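Local coordinates for protein argonaute (Aquifex aeolicus, PDB 1YVU) that uses short single-stranded DNA guides to bind complementary RNA targets and cleaves them with the help of divalent metal ions, at residues D324-N329 and L342-V347; L470-E475 and S669-K674; P485-E490 and K525-R530; L664-S669 and D701-L706. All blocks are in the same frame, centred on the assembly; numbering follows the deposited sequence.

How the interactions relate
Interactions 1, 2 and 3 are partly buried; interaction 4 is buried, largely apolar and without a hydrogen bond between its segments. Interactions 1 and 3 are mainly polar, with exposed charged side chains, whereas interaction 2 combines a buried carboxylate held by a serine with a phenyl ring laid on the helix. Interaction 1 ties linker L2 to the start of the Mid domain, whereas the other three lie within the PIWI domain. Residues 485-490 touch all three other contacts, and strand 487-488 pairs with strand 322-323, which leads into interaction 1. Interactions 2 and 4 share Ser669, and their segments alternate along the chain; their centres are about 10 Å apart.

Interaction 1: residues D324-N329 and L342-V347; sequences DAKGKN and LCRPFV
Leu342 meets Lys328 where the hairpin loop between strands 322-323 and 329-330 of linker L2 lies against the chain leaving helix 337-342 of the Mid domain. The touch is slight: the extended lysine brings NZ beside CB and CD2 of the leucine. At Cys343, where helical backbone angles end, CB packs on Asp324 CB at 3.8 Å. The backbone of Arg344 is then gripped from both ends. Its N donates to Asp324 OD2 at 2.7 Å, an almost straight bond (176°) that uses the anti lone pair, and Arg344 O accepts from Ala325 N at 2.8 Å. The other carboxylate oxygen, OD1, serves its own loop, taking Lys328 N at 2.6 Å and weak bonds from Lys326 N and Gly327 N. One side chain thus closes the hairpin and fastens it to the helix exit. An alanine at Asp324 would probably leave Arg344 N and Lys328 N without their acceptor and allow the loop to shift. Arg344 holds CG anti to its backbone N (chi1 176°) and runs extended past Ala325 CB; Lys326 crosses it at about a right angle, its CG at the guanidinium edge, 3.2 Å from Arg344 NH1. Pro345 takes part through its carbonyl O, which faces Ala325 CB. Phe346, whose backbone is hydrogen-bonded to that of Ile484, completes the contact: Ala325 CA lies 3.8 Å above one face of its ring, toward the rim, and Phe346 CZ approaches Asp324 O to 3.3 Å.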
loop_
_atom_site.group_PDB
_atom_site.type_symbol
_atom_site.label_atom_id
_atom_site.label_comp_id
_atom_site.label_asym_id
_atom_site.label_seq_id
_atom_site.Cartn_x
_atom_site.Cartn_y
_atom_site.Cartn_z
ATOM N N ASP A 324 25.805 16.896 -12.382
ATOM C CA ASP A 324 26.405 15.844 -13.208
ATOM C C ASP A 324 27.888 15.560 -12.847
ATOM O O ASP A 324 28.358 15.992 -11.783
ATOM C CB ASP A 324 26.201 16.143 -14.705
ATOM C CG ASP A 324 27.095 17.257 -15.240
ATOM O OD1 ASP A 324 27.546 18.149 -14.490
ATOM O OD2 ASP A 324 27.339 17.231 -16.449
ATOM N N ALA A 325 28.594 14.800 -13.699
ATOM C CA ALA A 325 29.998 14.431 -13.471
ATOM C C ALA A 325 30.957 15.584 -13.597
ATOM O O ALA A 325 32.061 15.534 -13.048
ATOM C CB ALA A 325 30.411 13.327 -14.380
ATOM N N LYS A 326 30.546 16.602 -14.351
ATOM C CA LYS A 326 31.361 17.795 -14.516
ATOM C C LYS A 326 31.025 18.790 -13.388
ATOM O O LYS A 326 31.859 19.626 -12.982
ATOM C CB LYS A 326 31.186 18.410 -15.909
ATOM C CG LYS A 326 32.543 18.642 -16.574
ATOM C CD LYS A 326 32.515 19.540 -17.795
ATOM C CE LYS A 326 33.932 19.974 -18.165
ATOM N NZ LYS A 326 33.895 20.893 -19.328
ATOM N N GLY A 327 29.823 18.623 -12.840
ATOM C CA GLY A 327 29.379 19.457 -11.749
ATOM C C GLY A 327 28.456 20.585 -12.126
ATOM O O GLY A 327 28.507 21.617 -11.465
ATOM N N LYS A 328 27.632 20.412 -13.163
ATOM C CA LYS A 328 26.679 21.457 -13.563
ATOM C C LYS A 328 25.467 21.419 -12.631
ATOM O O LYS A 328 24.860 20.377 -12.449
ATOM C CB LYS A 328 26.263 21.312 -15.035
ATOM C CG LYS A 328 27.132 22.114 -16.023
ATOM C CD LYS A 328 26.786 21.813 -17.488
ATOM C CE LYS A 328 27.885 22.327 -18.444
ATOM N NZ LYS A 328 27.806 21.758 -19.840
ATOM N N ASN A 329 25.164 22.556 -12.008
ATOM C CA ASN A 329 24.064 22.659 -11.058
ATOM C C ASN A 329 22.834 23.251 -11.681
ATOM O O ASN A 329 22.936 24.174 -12.488
ATOM C CB ASN A 329 24.415 23.588 -9.882
ATOM C CG ASN A 329 25.890 23.576 -9.510
ATOM O OD1 ASN A 329 26.552 22.540 -9.578
ATOM N ND2 ASN A 329 26.404 24.736 -9.084
ATOM N N LEU A 342 22.977 18.553 -22.004
ATOM C CA LEU A 342 24.352 18.917 -21.686
ATOM C C LEU A 342 25.102 18.119 -20.617
ATOM O O LEU A 342 26.335 18.174 -20.564
ATOM C CB LEU A 342 24.385 20.406 -21.327
ATOM C CG LEU A 342 24.227 21.410 -22.480
ATOM C CD1 LEU A 342 23.735 22.776 -21.969
ATOM C CD2 LEU A 342 25.569 21.555 -23.195
ATOM N N CYS A 343 24.364 17.378 -19.787
ATOM C CA CYS A 343 24.941 16.590 -18.687
ATOM C C CYS A 343 25.860 15.399 -19.026
ATOM O O CYS A 343 25.577 14.597 -19.920
ATOM C CB CYS A 343 23.842 16.098 -17.740
ATOM S SG CYS A 343 23.013 14.612 -18.326
ATOM N N ARG A 344 26.942 15.286 -18.256
ATOM C CA ARG A 344 27.920 14.207 -18.380
ATOM C C ARG A 344 27.606 13.243 -17.205
ATOM O O ARG A 344 27.706 13.639 -16.046
ATOM C CB ARG A 344 29.335 14.800 -18.266
ATOM C CG ARG A 344 30.536 13.855 -18.272
ATOM C CD ARG A 344 31.721 14.724 -17.895
ATOM N NE ARG A 344 33.005 14.047 -17.717
ATOM C CZ ARG A 344 34.056 14.576 -17.078
ATOM N NH1 ARG A 344 33.991 15.786 -16.535
ATOM N NH2 ARG A 344 35.204 13.913 -17.026
ATOM N N PRO A 345 27.183 11.995 -17.494
ATOM C CA PRO A 345 26.852 11.000 -16.449
ATOM C C PRO A 345 28.031 10.493 -15.588
ATOM O O PRO A 345 29.180 10.832 -15.822
ATOM C CB PRO A 345 26.255 9.850 -17.266
ATOM C CG PRO A 345 25.767 10.526 -18.500
ATOM C CD PRO A 345 26.859 11.454 -18.825
ATOM N N PHE A 346 27.729 9.703 -14.564
ATOM C CA PHE A 346 28.761 9.117 -13.728
ATOM C C PHE A 346 28.863 7.709 -14.255
ATOM O O PHE A 346 28.087 6.841 -13.885
ATOM C CB PHE A 346 28.340 9.096 -12.260
ATOM C CG PHE A 346 28.255 10.447 -11.641
ATOM C CD1 PHE A 346 27.072 11.187 -11.723
ATOM C CD2 PHE A 346 29.361 10.989 -10.962
ATOM C CE1 PHE A 346 26.989 12.454 -11.131
ATOM C CE2 PHE A 346 29.301 12.250 -10.364
ATOM C CZ PHE A 346 28.116 12.990 -10.446
ATOM N N VAL A 347 29.809 7.501 -15.152
ATOM C CA VAL A 347 30.008 6.202 -15.789
ATOM C C VAL A 347 30.441 4.991 -14.943
ATOM O O VAL A 347 31.470 5.017 -14.273
ATOM C CB VAL A 347 30.929 6.351 -17.030
ATOM C CG1 VAL A 347 30.223 7.194 -18.083
ATOM C CG2 VAL A 347 32.277 7.001 -16.644
#

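Interaction 2: residues L470-E475 and S669-K674; sequences LLNVAE and SFQPIK
The ring of Phe670 and the amide of Asn472 lie with their planes 25° apart, the two side chains sliding past each other in opposite directions. The ring comes obliquely onto helix 466-480, setting CD1 and CE1 against the backbone; Phe670 CE1 is 3.7 Å from Asn472 CA. Farther out, Phe670 CZ touches Leu471 CB at 4.2 Å. Arg337 of helix 337-342 also packs on the phenylalanine. The second flat group is the carboxylate of Glu475, one helical turn beyond Leu471. Ser669 clasps its OE1 from opposite faces: Ser669 N donates to Glu475 OE1 at 3.1 Å, and Ser669 OG donates to the same oxygen at 2.5 Å. Both donors stand on the syn side, the amide 26° and the hydroxyl 33° out of the carboxylate plane. The hydroxyl is brought there by its first torsion, which places OG between the serine N and its carbonyl carbon. The PIWI-domain loop after helix 652-661 is thereby fixed to helix 466-480 by one residue's polar pair and the next residue's ring. With OE2 hydrogen-bonded to the Tyr486 hydroxyl, the buried acid has donors at both oxygens, an environment that would be expected to favour its ionised form.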
loop_
_atom_site.group_PDB
_atom_site.type_symbol
_atom_site.label_atom_id
_atom_site.label_comp_id
_atom_site.label_asym_id
_atom_site.label_seq_id
_atom_site.Cartn_x
_atom_site.Cartn_y
_atom_site.Cartn_z
ATOM N N LEU A 470 13.468 11.031 -26.679
ATOM C CA LEU A 470 14.902 10.732 -26.709
ATOM C C LEU A 470 15.497 11.088 -25.348
ATOM O O LEU A 470 16.204 10.291 -24.762
ATOM C CB LEU A 470 15.565 11.564 -27.801
ATOM C CG LEU A 470 17.059 11.533 -28.154
ATOM C CD1 LEU A 470 17.291 10.540 -29.254
ATOM C CD2 LEU A 470 17.508 12.935 -28.661
ATOM N N LEU A 471 15.094 12.234 -24.799
ATOM C CA LEU A 471 15.588 12.671 -23.493
ATOM C C LEU A 471 15.032 11.846 -22.355
ATOM O O LEU A 471 15.803 11.366 -21.501
ATOM C CB LEU A 471 15.341 14.163 -23.257
ATOM C CG LEU A 471 16.346 15.011 -24.056
ATOM C CD1 LEU A 471 15.939 16.434 -24.041
ATOM C CD2 LEU A 471 17.752 14.890 -23.530
ATOM N N ASN A 472 13.714 11.616 -22.400
ATOM C CA ASN A 472 13.000 10.822 -21.398
ATOM C C ASN A 472 13.690 9.476 -21.289
ATOM O O ASN A 472 14.174 9.092 -20.209
ATOM C CB ASN A 472 11.524 10.657 -21.794
ATOM C CG ASN A 472 10.665 10.002 -20.690
ATOM O OD1 ASN A 472 11.019 8.956 -20.131
ATOM N ND2 ASN A 472 9.507 10.601 -20.406
ATOM N N VAL A 473 13.932 8.891 -22.458
ATOM C CA VAL A 473 14.570 7.586 -22.565
ATOM C C VAL A 473 16.032 7.610 -22.080
ATOM O O VAL A 473 16.420 6.767 -21.271
ATOM C CB VAL A 473 14.404 7.048 -24.031
ATOM C CG1 VAL A 473 15.291 5.843 -24.324
ATOM C CG2 VAL A 473 12.929 6.697 -24.271
ATOM N N ALA A 474 16.782 8.627 -22.525
ATOM C CA ALA A 474 18.200 8.841 -22.198
ATOM C C ALA A 474 18.466 8.761 -20.708
ATOM O O ALA A 474 19.195 7.874 -20.263
ATOM C CB ALA A 474 18.664 10.215 -22.724
ATOM N N GLU A 475 17.776 9.640 -19.965
ATOM C CA GLU A 475 17.836 9.766 -18.497
ATOM C C GLU A 475 17.587 8.441 -17.793
ATOM O O GLU A 475 18.296 8.102 -16.854
ATOM C CB GLU A 475 16.779 10.801 -18.045
ATOM C CG GLU A 475 16.617 11.021 -16.516
ATOM C CD GLU A 475 15.392 11.855 -16.135
ATOM O OE1 GLU A 475 14.290 11.678 -16.729
ATOM O OE2 GLU A 475 15.523 12.680 -15.205
ATOM N N SER A 669 12.091 12.455 -14.683
ATOM C CA SER A 669 11.802 13.881 -14.739
ATOM C C SER A 669 10.521 14.310 -15.432
ATOM O O SER A 669 9.943 15.352 -15.130
ATOM C CB SER A 669 12.962 14.597 -15.390
ATOM O OG SER A 669 13.400 14.021 -16.608
ATOM N N PHE A 670 10.099 13.486 -16.374
ATOM C CA PHE A 670 8.927 13.769 -17.174
ATOM C C PHE A 670 7.684 13.130 -16.592
ATOM O O PHE A 670 6.564 13.523 -16.883
ATOM C CB PHE A 670 9.220 13.339 -18.622
ATOM C CG PHE A 670 10.451 14.016 -19.207
ATOM C CD1 PHE A 670 11.704 13.397 -19.145
ATOM C CD2 PHE A 670 10.381 15.323 -19.723
ATOM C CE1 PHE A 670 12.892 14.061 -19.581
ATOM C CE2 PHE A 670 11.560 16.001 -20.162
ATOM C CZ PHE A 670 12.817 15.358 -20.086
ATOM N N GLN A 671 7.913 12.183 -15.699
ATOM C CA GLN A 671 6.840 11.463 -15.032
ATOM C C GLN A 671 7.007 11.593 -13.513
ATOM O O GLN A 671 8.094 11.927 -13.035
ATOM C CB GLN A 671 6.820 9.989 -15.483
ATOM C CG GLN A 671 6.136 9.787 -16.839
ATOM C CD GLN A 671 6.287 8.379 -17.406
ATOM O OE1 GLN A 671 6.258 7.380 -16.664
ATOM N NE2 GLN A 671 6.424 8.295 -18.738
ATOM N N PRO A 672 5.908 11.463 -12.749
ATOM C CA PRO A 672 6.075 11.589 -11.308
ATOM C C PRO A 672 6.141 10.252 -10.599
ATOM O O PRO A 672 5.568 9.249 -11.039
ATOM C CB PRO A 672 4.856 12.399 -10.877
ATOM C CG PRO A 672 3.887 12.362 -12.069
ATOM C CD PRO A 672 4.462 11.460 -13.098
ATOM N N ILE A 673 6.931 10.251 -9.539
ATOM C CA ILE A 673 7.129 9.091 -8.691
ATOM C C ILE A 673 6.852 9.541 -7.267
ATOM O O ILE A 673 7.473 10.458 -6.745
ATOM C CB ILE A 673 8.527 8.492 -8.906
ATOM C CG1 ILE A 673 8.538 7.818 -10.293
ATOM C CG2 ILE A 673 8.885 7.540 -7.754
ATOM C CD1 ILE A 673 9.716 6.980 -10.642
ATOM N N LYS A 674 5.840 8.902 -6.708
ATOM C CA LYS A 674 5.299 9.135 -5.382
ATOM C C LYS A 674 6.239 8.769 -4.265
ATOM O O LYS A 674 6.285 9.455 -3.247
ATOM C CB LYS A 674 4.037 8.288 -5.274
ATOM C CG LYS A 674 3.281 8.267 -3.966
ATOM C CD LYS A 674 2.042 7.455 -4.220
ATOM C CE LYS A 674 1.465 6.906 -2.961
ATOM N NZ LYS A 674 0.475 5.791 -3.242
#

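Interaction 3: residues P485-E490 and K525-R530; sequences PYKLKE and KGELVR
Lys487 reaches Glu527 where the short strand 487-488, at the edge of a three-stranded antiparallel sheet, lies beside the turn of the hairpin formed by strands 515-522 and 528-536 of the RNase H fold. Its chain is extended beyond CG and ends in a salt bridge, Lys487 NZ to Glu527 OE2 at 3.1 Å. The ammonium approaches on the syn side, 25° out of the carboxylate plane, while Lys487 CD also rests beside the carboxylate. An alanine at Glu527 would probably leave the Lys487 ammonium without its counter-charge and free to turn. Leu488 follows with a weak backbone bond, from its N to Lys525 O at 3.1 Å. Its CD1 packs on Gly526 CA at 4.2 Å. Lys489 takes part through its carbonyl, Lys489 O accepting from Lys525 NZ at 3.1 Å with the donor tilted 31° from the carbonyl plane. A bend at chi2 (-56°) turns Lys525 CD toward Lys489 O, and the rest of the chain carries NZ on to it. Glu490 is the last residue to touch, its chain crossing that of Lys525 and completing a second salt bridge, Glu490 OE1 to Lys525 NZ at 3.5 Å.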
loop_
_atom_site.group_PDB
_atom_site.type_symbol
_atom_site.label_atom_id
_atom_site.label_comp_id
_atom_site.label_asym_id
_atom_site.label_seq_id
_atom_site.Cartn_x
_atom_site.Cartn_y
_atom_site.Cartn_z
ATOM N N PRO A 485 22.674 9.973 -14.632
ATOM C CA PRO A 485 22.808 11.322 -15.201
ATOM C C PRO A 485 23.248 12.431 -14.261
ATOM O O PRO A 485 23.992 13.350 -14.642
ATOM C CB PRO A 485 21.411 11.594 -15.764
ATOM C CG PRO A 485 20.521 10.727 -14.922
ATOM C CD PRO A 485 21.290 9.483 -14.771
ATOM N N TYR A 486 22.799 12.304 -13.026
ATOM C CA TYR A 486 23.072 13.277 -12.002
ATOM C C TYR A 486 22.884 12.653 -10.635
ATOM O O TYR A 486 22.370 11.526 -10.523
ATOM C CB TYR A 486 22.110 14.477 -12.168
ATOM C CG TYR A 486 20.632 14.111 -12.275
ATOM C CD1 TYR A 486 19.863 13.846 -11.131
ATOM C CD2 TYR A 486 20.012 13.971 -13.508
ATOM C CE1 TYR A 486 18.522 13.448 -11.213
ATOM C CE2 TYR A 486 18.652 13.561 -13.613
ATOM C CZ TYR A 486 17.923 13.297 -12.460
ATOM O OH TYR A 486 16.628 12.837 -12.530
ATOM N N LYS A 487 23.244 13.415 -9.605
ATOM C CA LYS A 487 23.070 13.022 -8.204
ATOM C C LYS A 487 22.870 14.318 -7.473
ATOM O O LYS A 487 23.280 15.367 -7.965
ATOM C CB LYS A 487 24.262 12.243 -7.621
ATOM C CG LYS A 487 25.570 13.011 -7.448
ATOM C CD LYS A 487 26.667 12.111 -6.918
ATOM C CE LYS A 487 27.928 12.905 -6.660
ATOM N NZ LYS A 487 28.912 12.082 -5.918
ATOM N N LEU A 488 22.231 14.242 -6.309
ATOM C CA LEU A 488 21.948 15.399 -5.470
ATOM C C LEU A 488 23.241 16.040 -4.975
ATOM O O LEU A 488 24.262 15.359 -4.833
ATOM C CB LEU A 488 21.061 14.988 -4.288
ATOM C CG LEU A 488 19.637 14.544 -4.599
ATOM C CD1 LEU A 488 19.181 13.517 -3.599
ATOM C CD2 LEU A 488 18.692 15.749 -4.627
ATOM N N LYS A 489 23.199 17.359 -4.813
ATOM C CA LYS A 489 24.335 18.144 -4.360
ATOM C C LYS A 489 24.400 18.146 -2.847
ATOM O O LYS A 489 25.470 18.051 -2.276
ATOM C CB LYS A 489 24.172 19.573 -4.865
ATOM C CG LYS A 489 25.167 20.590 -4.328
ATOM C CD LYS A 489 24.641 21.959 -4.606
ATOM C CE LYS A 489 25.537 23.007 -4.067
ATOM N NZ LYS A 489 25.840 23.986 -5.158
ATOM N N GLU A 490 23.248 18.299 -2.211
ATOM C CA GLU A 490 23.182 18.345 -0.766
ATOM C C GLU A 490 21.845 17.746 -0.363
ATOM O O GLU A 490 20.887 17.871 -1.126
ATOM C CB GLU A 490 23.251 19.826 -0.331
ATOM C CG GLU A 490 23.443 20.097 1.175
ATOM C CD GLU A 490 24.732 19.483 1.760
ATOM O OE1 GLU A 490 25.833 19.742 1.209
ATOM O OE2 GLU A 490 24.644 18.732 2.764
ATOM N N LYS A 525 24.441 11.805 -0.813
ATOM C CA LYS A 525 24.273 12.516 -2.071
ATOM C C LYS A 525 23.177 11.817 -2.914
ATOM O O LYS A 525 22.939 12.150 -4.074
ATOM C CB LYS A 525 25.617 12.602 -2.813
ATOM C CG LYS A 525 26.732 13.300 -2.036
ATOM C CD LYS A 525 26.300 14.703 -1.623
ATOM C CE LYS A 525 27.032 15.230 -0.388
ATOM N NZ LYS A 525 26.305 16.416 0.177
ATOM N N GLY A 526 22.539 10.822 -2.299
ATOM C CA GLY A 526 21.458 10.088 -2.926
ATOM C C GLY A 526 21.791 8.925 -3.842
ATOM O O GLY A 526 20.854 8.261 -4.290
ATOM N N GLU A 527 23.069 8.676 -4.155
ATOM C CA GLU A 527 23.415 7.583 -5.067
ATOM C C GLU A 527 23.385 6.183 -4.459
ATOM O O GLU A 527 23.565 6.022 -3.250
ATOM C CB GLU A 527 24.704 7.870 -5.836
ATOM C CG GLU A 527 25.995 7.722 -5.086
ATOM C CD GLU A 527 27.106 8.539 -5.698
ATOM O OE1 GLU A 527 27.385 8.366 -6.906
ATOM O OE2 GLU A 527 27.692 9.373 -4.972
ATOM N N LEU A 528 23.101 5.179 -5.296
ATOM C CA LEU A 528 22.988 3.800 -4.834
ATOM C C LEU A 528 24.314 3.136 -4.493
ATOM O O LEU A 528 25.162 2.878 -5.361
ATOM C CB LEU A 528 22.198 2.936 -5.841
ATOM C CG LEU A 528 21.816 1.513 -5.382
ATOM C CD1 LEU A 528 20.684 1.540 -4.311
ATOM C CD2 LEU A 528 21.430 0.661 -6.563
ATOM N N VAL A 529 24.472 2.853 -3.209
ATOM C CA VAL A 529 25.658 2.193 -2.755
ATOM C C VAL A 529 25.501 0.700 -3.087
ATOM O O VAL A 529 26.286 0.197 -3.880
ATOM C CB VAL A 529 25.920 2.439 -1.265
ATOM C CG1 VAL A 529 27.207 1.727 -0.831
ATOM C CG2 VAL A 529 26.043 3.927 -1.003
ATOM N N ARG A 530 24.501 0.013 -2.521
ATOM C CA ARG A 530 24.264 -1.408 -2.811
ATOM C C ARG A 530 22.857 -1.779 -2.479
ATOM O O ARG A 530 22.260 -1.148 -1.620
ATOM C CB ARG A 530 25.082 -2.363 -1.926
ATOM C CG ARG A 530 26.559 -2.551 -2.165
ATOM C CD ARG A 530 26.991 -3.013 -3.532
ATOM N NE ARG A 530 28.338 -2.494 -3.764
ATOM C CZ ARG A 530 29.394 -3.228 -4.099
ATOM N NH1 ARG A 530 29.282 -4.548 -4.276
ATOM N NH2 ARG A 530 30.592 -2.652 -4.173
#

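Interaction 4: residues L664-S669 and D701-L706; sequences LMNYSS and DIMYWL
Met703, present as selenomethionine, brings its SE to the edge of the Tyr667 ring in a Met-aromatic contact. The selenium is 3.9 Å from Tyr667 CE1 and 5.3 Å from the ring centroid, 89° off the normal, and the two side chains cross at about a right angle. A bend at chi3 (71°) carries the terminal methyl over to the backbone, where Met703 CE lies 3.4 Å from Met665 O. Leu706, the last residue of the chain, adds its two methyls: Leu706 CD1 touches the same ring edge at Tyr667 CD1, 4.2 Å away, while Leu706 CD2 packs on Asn666 O at 3.8 Å. No hydrogen bond joins the two segments.

Turns bring both methionine and leucine to bear. Met703 is the centre of an inverse gamma turn and opens a type I beta turn that ends at Leu706. Within that turn the indole of Trp705 lies against the backbone, with Met703 CA 3.8 Å above one of its faces, toward the rim. In residues 664-669, Met665 CA lies over one face of the Tyr667 ring, toward its rim; the ring's hydroxyl is hydrogen-bonded to Tyr486 O. The Asn666 side chain is held by its ND2 to Thr663 O, and lies about 11 Å from that of Asp571, a probable catalytic metal ligand. Farther out, Ala479 of helix 466-480 packs on Tyr667 and Leu706, Leu528 of strand 528-536 on Met703, and Leu447 of helix 437-448 on Trp705, so the C-terminal tail is set among two helices and a strand.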
loop_
_atom_site.group_PDB
_atom_site.type_symbol
_atom_site.label_atom_id
_atom_site.label_comp_id
_atom_site.label_asym_id
_atom_site.label_seq_id
_atom_site.Cartn_x
_atom_site.Cartn_y
_atom_site.Cartn_z
ATOM N N LEU A 664 13.669 12.249 -6.321
ATOM C CA LEU A 664 14.451 12.659 -7.483
ATOM C C LEU A 664 15.551 11.675 -7.842
ATOM O O LEU A 664 16.213 11.818 -8.870
ATOM C CB LEU A 664 15.063 14.045 -7.248
ATOM C CG LEU A 664 14.223 15.155 -6.615
ATOM C CD1 LEU A 664 15.008 16.424 -6.740
ATOM C CD2 LEU A 664 12.839 15.295 -7.238
HETATM N N MSE A 665 15.753 10.686 -6.986
HETATM C CA MSE A 665 16.740 9.665 -7.255
HETATM C C MSE A 665 16.124 8.526 -8.014
HETATM O O MSE A 665 16.728 7.474 -8.171
HETATM C CB MSE A 665 17.428 9.192 -5.976
HETATM C CG MSE A 665 18.384 10.213 -5.421
HETATM SE SE MSE A 665 19.329 11.155 -6.832
HETATM C CE MSE A 665 20.869 10.104 -6.870
ATOM N N ASN A 666 14.913 8.760 -8.508
ATOM C CA ASN A 666 14.173 7.783 -9.298
ATOM C C ASN A 666 14.286 8.080 -10.785
ATOM O O ASN A 666 13.715 7.378 -11.610
ATOM C CB ASN A 666 12.731 7.759 -8.851
ATOM C CG ASN A 666 12.570 7.081 -7.544
ATOM O OD1 ASN A 666 13.019 5.946 -7.385
ATOM N ND2 ASN A 666 11.948 7.763 -6.575
ATOM N N TYR A 667 14.984 9.180 -11.072
ATOM C CA TYR A 667 15.320 9.665 -12.405
ATOM C C TYR A 667 14.201 9.635 -13.424
ATOM O O TYR A 667 14.362 9.131 -14.536
ATOM C CB TYR A 667 16.541 8.901 -12.941
ATOM C CG TYR A 667 17.713 8.909 -12.008
ATOM C CD1 TYR A 667 17.930 7.846 -11.117
ATOM C CD2 TYR A 667 18.612 9.968 -12.004
ATOM C CE1 TYR A 667 19.040 7.833 -10.244
ATOM C CE2 TYR A 667 19.728 9.980 -11.131
ATOM C CZ TYR A 667 19.929 8.903 -10.263
ATOM O OH TYR A 667 21.051 8.836 -9.483
ATOM N N SER A 668 13.048 10.144 -13.024
ATOM C CA SER A 668 11.895 10.195 -13.899
ATOM C C SER A 668 11.440 11.642 -13.857
ATOM O O SER A 668 10.566 12.022 -13.060
ATOM C CB SER A 668 10.830 9.232 -13.388
ATOM O OG SER A 668 9.675 9.274 -14.198
ATOM N N SER A 669 12.091 12.455 -14.683
ATOM C CA SER A 669 11.802 13.881 -14.739
ATOM C C SER A 669 10.521 14.310 -15.432
ATOM O O SER A 669 9.943 15.352 -15.130
ATOM C CB SER A 669 12.962 14.597 -15.390
ATOM O OG SER A 669 13.400 14.021 -16.608
ATOM N N ASP A 701 24.425 -2.960 -7.486
ATOM C CA ASP A 701 24.642 -1.528 -7.373
ATOM C C ASP A 701 23.985 -0.817 -8.551
ATOM O O ASP A 701 24.271 0.345 -8.840
ATOM C CB ASP A 701 26.155 -1.272 -7.379
ATOM C CG ASP A 701 26.874 -1.930 -8.562
ATOM O OD1 ASP A 701 26.286 -2.808 -9.229
ATOM O OD2 ASP A 701 28.038 -1.571 -8.824
ATOM N N ILE A 702 23.070 -1.533 -9.198
ATOM C CA ILE A 702 22.328 -1.088 -10.383
ATOM C C ILE A 702 20.867 -0.887 -10.015
ATOM O O ILE A 702 20.302 -1.682 -9.256
ATOM C CB ILE A 702 22.424 -2.200 -11.503
ATOM C CG1 ILE A 702 23.860 -2.390 -11.965
ATOM C CG2 ILE A 702 21.634 -1.861 -12.714
ATOM C CD1 ILE A 702 24.194 -3.854 -12.190
HETATM N N MSE A 703 20.260 0.178 -10.530
HETATM C CA MSE A 703 18.841 0.386 -10.270
HETATM C C MSE A 703 18.083 -0.244 -11.458
HETATM O O MSE A 703 17.475 0.468 -12.278
HETATM C CB MSE A 703 18.533 1.873 -10.083
HETATM C CG MSE A 703 19.192 2.505 -8.858
HETATM SE SE MSE A 703 18.675 4.368 -8.406
HETATM C CE MSE A 703 16.843 4.080 -7.781
ATOM N N TYR A 704 18.066 -1.584 -11.503
ATOM C CA TYR A 704 17.454 -2.323 -12.626
ATOM C C TYR A 704 15.920 -2.288 -12.812
ATOM O O TYR A 704 15.396 -2.686 -13.883
ATOM C CB TYR A 704 17.962 -3.783 -12.660
ATOM C CG TYR A 704 17.433 -4.652 -11.556
ATOM C CD1 TYR A 704 16.215 -5.345 -11.706
ATOM C CD2 TYR A 704 18.110 -4.744 -10.323
ATOM C CE1 TYR A 704 15.676 -6.097 -10.675
ATOM C CE2 TYR A 704 17.573 -5.513 -9.263
ATOM C CZ TYR A 704 16.351 -6.180 -9.458
ATOM O OH TYR A 704 15.813 -6.944 -8.459
ATOM N N TRP A 705 15.220 -1.832 -11.776
ATOM C CA TRP A 705 13.762 -1.782 -11.779
ATOM C C TRP A 705 13.117 -0.592 -12.504
ATOM O O TRP A 705 11.991 -0.679 -13.011
ATOM C CB TRP A 705 13.282 -1.871 -10.333
ATOM C CG TRP A 705 14.018 -0.962 -9.351
ATOM C CD1 TRP A 705 13.685 0.324 -9.026
ATOM C CD2 TRP A 705 15.216 -1.255 -8.621
ATOM N NE1 TRP A 705 14.596 0.849 -8.149
ATOM C CE2 TRP A 705 15.553 -0.093 -7.877
ATOM C CE3 TRP A 705 16.052 -2.388 -8.521
ATOM C CZ2 TRP A 705 16.690 -0.012 -7.036
ATOM C CZ3 TRP A 705 17.216 -2.318 -7.669
ATOM C CH2 TRP A 705 17.516 -1.121 -6.947
ATOM N N LEU A 706 13.887 0.481 -12.632
ATOM C CA LEU A 706 13.417 1.720 -13.241
ATOM C C LEU A 706 12.878 1.663 -14.664
ATOM O O LEU A 706 12.144 2.566 -15.095
ATOM C CB LEU A 706 14.486 2.811 -13.110
ATOM C CG LEU A 706 14.816 3.170 -11.662
ATOM C CD1 LEU A 706 15.893 4.223 -11.643
ATOM C CD2 LEU A 706 13.568 3.658 -10.911
#